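Long-range contact in hemin degrading factor (PDB 4MGF), which binds heme b and probably serves in the handling or degradation of heme taken up by Pseudomonas aeruginosa: residues A254-G259 against G277-L282. Numbering follows the deposited sequence.
Sequences AAAESG and GPVCNL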
ATOM      1  N   ALA A 254     -16.929 -14.657  -3.534  1.00 26.08           N
ATOM      2  CA  ALA A 254     -17.637 -14.789  -4.799  1.00 27.00           C
ATOM      3  C   ALA A 254     -16.698 -14.710  -6.007  1.00 26.28           C
ATOM      4  O   ALA A 254     -16.898 -15.402  -7.002  1.00 27.73           O
ATOM      5  CB  ALA A 254     -18.730 -13.749  -4.896  1.00 28.91           C
ATOM      6  N   ALA A 255     -15.665 -13.877  -5.924  1.00 23.68           N
ATOM      7  CA  ALA A 255     -14.686 -13.802  -7.006  1.00 22.16           C
ATOM      8  C   ALA A 255     -13.858 -15.084  -7.070  1.00 22.46           C
ATOM      9  O   ALA A 255     -13.469 -15.536  -8.149  1.00 24.30           O
ATOM     10  CB  ALA A 255     -13.783 -12.590  -6.827  1.00 19.29           C
ATOM     11  N   ALA A 256     -13.589 -15.667  -5.911  1.00 15.82           N
ATOM     12  CA  ALA A 256     -12.840 -16.916  -5.857  1.00 27.32           C
ATOM     13  C   ALA A 256     -13.595 -18.064  -6.524  1.00 28.94           C
ATOM     14  O   ALA A 256     -13.013 -18.839  -7.274  1.00 29.09           O
ATOM     15  CB  ALA A 256     -12.533 -17.277  -4.436  1.00 24.53           C
ATOM     16  N   GLU A 257     -14.892 -18.164  -6.246  1.00 27.40           N
ATOM     17  CA  GLU A 257     -15.704 -19.246  -6.801  1.00 33.65           C
ATOM     18  C   GLU A 257     -15.840 -19.175  -8.327  1.00 31.97           C
ATOM     19  O   GLU A 257     -16.052 -20.189  -8.981  1.00 36.69           O
ATOM     20  CB  GLU A 257     -17.083 -19.294  -6.129  1.00 36.37           C
ATOM     21  CG  GLU A 257     -17.031 -19.623  -4.639  1.00 41.55           C
ATOM     22  CD  GLU A 257     -18.411 -19.788  -4.013  1.00 52.50           C
ATOM     23  OE1 GLU A 257     -19.420 -19.607  -4.724  1.00 52.43           O
ATOM     24  OE2 GLU A 257     -18.484 -20.098  -2.806  1.00 52.58           O
ATOM     25  N   SER A 258     -15.702 -17.980  -8.889  1.00 29.61           N
ATOM     26  CA  SER A 258     -15.836 -17.808 -10.331  1.00 29.54           C
ATOM     27  C   SER A 258     -14.516 -17.792 -11.086  1.00 29.58           C
ATOM     28  O   SER A 258     -14.504 -17.947 -12.308  1.00 34.32           O
ATOM     29  CB  SER A 258     -16.585 -16.518 -10.643  1.00 32.56           C
ATOM     30  OG  SER A 258     -15.793 -15.389 -10.323  1.00 38.48           O
ATOM     31  N   GLY A 259     -13.414 -17.568 -10.376  1.00 27.81           N
ATOM     32  CA  GLY A 259     -12.110 -17.479 -11.015  1.00 24.25           C
ATOM     33  C   GLY A 259     -11.919 -16.153 -11.727  1.00 26.79           C
ATOM     34  O   GLY A 259     -10.958 -15.967 -12.482  1.00 27.78           O
ATOM     35  N   GLY A 277      -5.143 -10.425 -11.047  1.00 22.85           N
ATOM     36  CA  GLY A 277      -5.384 -11.836 -11.275  1.00 21.93           C
ATOM     37  C   GLY A 277      -6.471 -12.395 -10.376  1.00 22.49           C
ATOM     38  O   GLY A 277      -7.040 -11.671  -9.544  1.00 18.43           O
ATOM     39  N   PRO A 278      -6.759 -13.701 -10.520  1.00 24.20           N
ATOM     40  CA  PRO A 278      -7.809 -14.319  -9.707  1.00 24.33           C
ATOM     41  C   PRO A 278      -7.332 -14.468  -8.285  1.00 22.17           C
ATOM     42  O   PRO A 278      -6.147 -14.315  -8.046  1.00 25.20           O
ATOM     43  CB  PRO A 278      -7.971 -15.717 -10.337  1.00 27.08           C
ATOM     44  CG  PRO A 278      -7.113 -15.716 -11.596  1.00 26.28           C
ATOM     45  CD  PRO A 278      -6.056 -14.691 -11.351  1.00 23.92           C
ATOM     46  N   VAL A 279      -8.233 -14.758  -7.353  1.00 21.98           N
ATOM     47  CA  VAL A 279      -7.815 -15.191  -6.028  1.00 24.59           C
ATOM     48  C   VAL A 279      -8.419 -16.570  -5.741  1.00 27.41           C
ATOM     49  O   VAL A 279      -9.503 -16.882  -6.229  1.00 26.80           O
ATOM     50  CB  VAL A 279      -8.203 -14.176  -4.952  1.00 21.65           C
ATOM     51  CG1 VAL A 279      -7.422 -12.859  -5.165  1.00 22.04           C
ATOM     52  CG2 VAL A 279      -9.696 -13.932  -4.962  1.00 20.72           C
ATOM     53  N   CYS A 280      -7.724 -17.404  -4.974  1.00 26.64           N
ATOM     54  CA  CYS A 280      -8.201 -18.774  -4.768  1.00 26.12           C
ATOM     55  C   CYS A 280      -8.602 -19.093  -3.342  1.00 27.13           C
ATOM     56  O   CYS A 280      -9.784 -19.313  -3.063  1.00 25.53           O
ATOM     57  CB  CYS A 280      -7.171 -19.790  -5.249  1.00 29.02           C
ATOM     58  SG  CYS A 280      -6.878 -19.703  -7.012  1.00 43.42           S
ATOM     59  N   ASN A 281      -7.615 -19.140  -2.451  1.00 21.94           N
ATOM     60  CA  ASN A 281      -7.853 -19.496  -1.062  1.00 23.68           C
ATOM     61  C   ASN A 281      -8.117 -18.307  -0.163  1.00 23.05           C
ATOM     62  O   ASN A 281      -7.286 -17.401  -0.043  1.00 25.83           O
ATOM     63  CB  ASN A 281      -6.669 -20.299  -0.522  1.00 25.68           C
ATOM     64  CG  ASN A 281      -6.216 -21.348  -1.494  1.00 28.46           C
ATOM     65  OD1 ASN A 281      -6.838 -22.400  -1.619  1.00 29.39           O
ATOM     66  ND2 ASN A 281      -5.147 -21.057  -2.224  1.00 25.96           N
ATOM     67  N   LEU A 282      -9.264 -18.337   0.496  1.00 22.76           N
ATOM     68  CA  LEU A 282      -9.674 -17.288   1.408  1.00 22.26           C
ATOM     69  C   LEU A 282      -9.878 -17.900   2.772  1.00 25.16           C
ATOM     70  O   LEU A 282     -10.465 -18.981   2.881  1.00 28.39           O
ATOM     71  CB  LEU A 282     -10.998 -16.686   0.950  1.00 23.22           C
ATOM     72  CG  LEU A 282     -11.081 -15.894  -0.351  1.00 29.27           C
ATOM     73  CD1 LEU A 282     -10.069 -14.765  -0.379  1.00 21.61           C
ATOM     74  CD2 LEU A 282     -10.892 -16.801  -1.533  1.00 28.65           C
TER
HETATM   75  O   HOH W   1     -10.764 -14.472  -8.382  1.00 22.06           O
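The methyl group of Ala-256 overlaps one branch of Leu-282, with CB 3.4 Å from Leu-282 CD2, tighter than a usual carbon contact. In Leu-282, chi1 (-67°) sets CG anti to the carbonyl carbon, beside the backbone N, and chi2 then directs CD2 at Ala-256. The same Ala-256 CB lies over the loop backbone, 3.7 Å from Cys-280 O. Val-279 O also faces this residue. It accepts a CA-H...O contact from Ala-256 CA at 3.4 Å, with an angle of 144° at the hydrogen. Val-279 CG2 is a looser apolar neighbour, 4.4 Å from Ala-256 CB. The two backbones come close here, with the CA atoms of Ala-256 and Cys-280 5.1 Å apart.

No direct hydrogen bond joins the two segments. A water bridges them instead. It accepts from Val-279 N at 2.7 Å, which satisfies this backbone amide of a buried residue. Its bond to Ala-255 O is weak, at 2.9 Å. Further along, Gly-259 leaves the helix with positive phi (76°). Its carbonyl O rests 3.7 Å from Pro-278 CB, at the exposed edge of the contact.

The loop is also held by strand 288-293. Asp-293 takes hydrogen bonds from Cys-280 N and Asn-281 N, and Val-279 and Leu-282 pack on Val-291. On the helix side, Ala-255 touches Leu-353 of helix 348-355. The contact lies at the surface, away from the heme-binding residues. It joins the C-terminal end of helix 247-258 to the link between strands 271-277 and 282-285, which belong one to each of the two large antiparallel sheets of the HemS/ChuX fold.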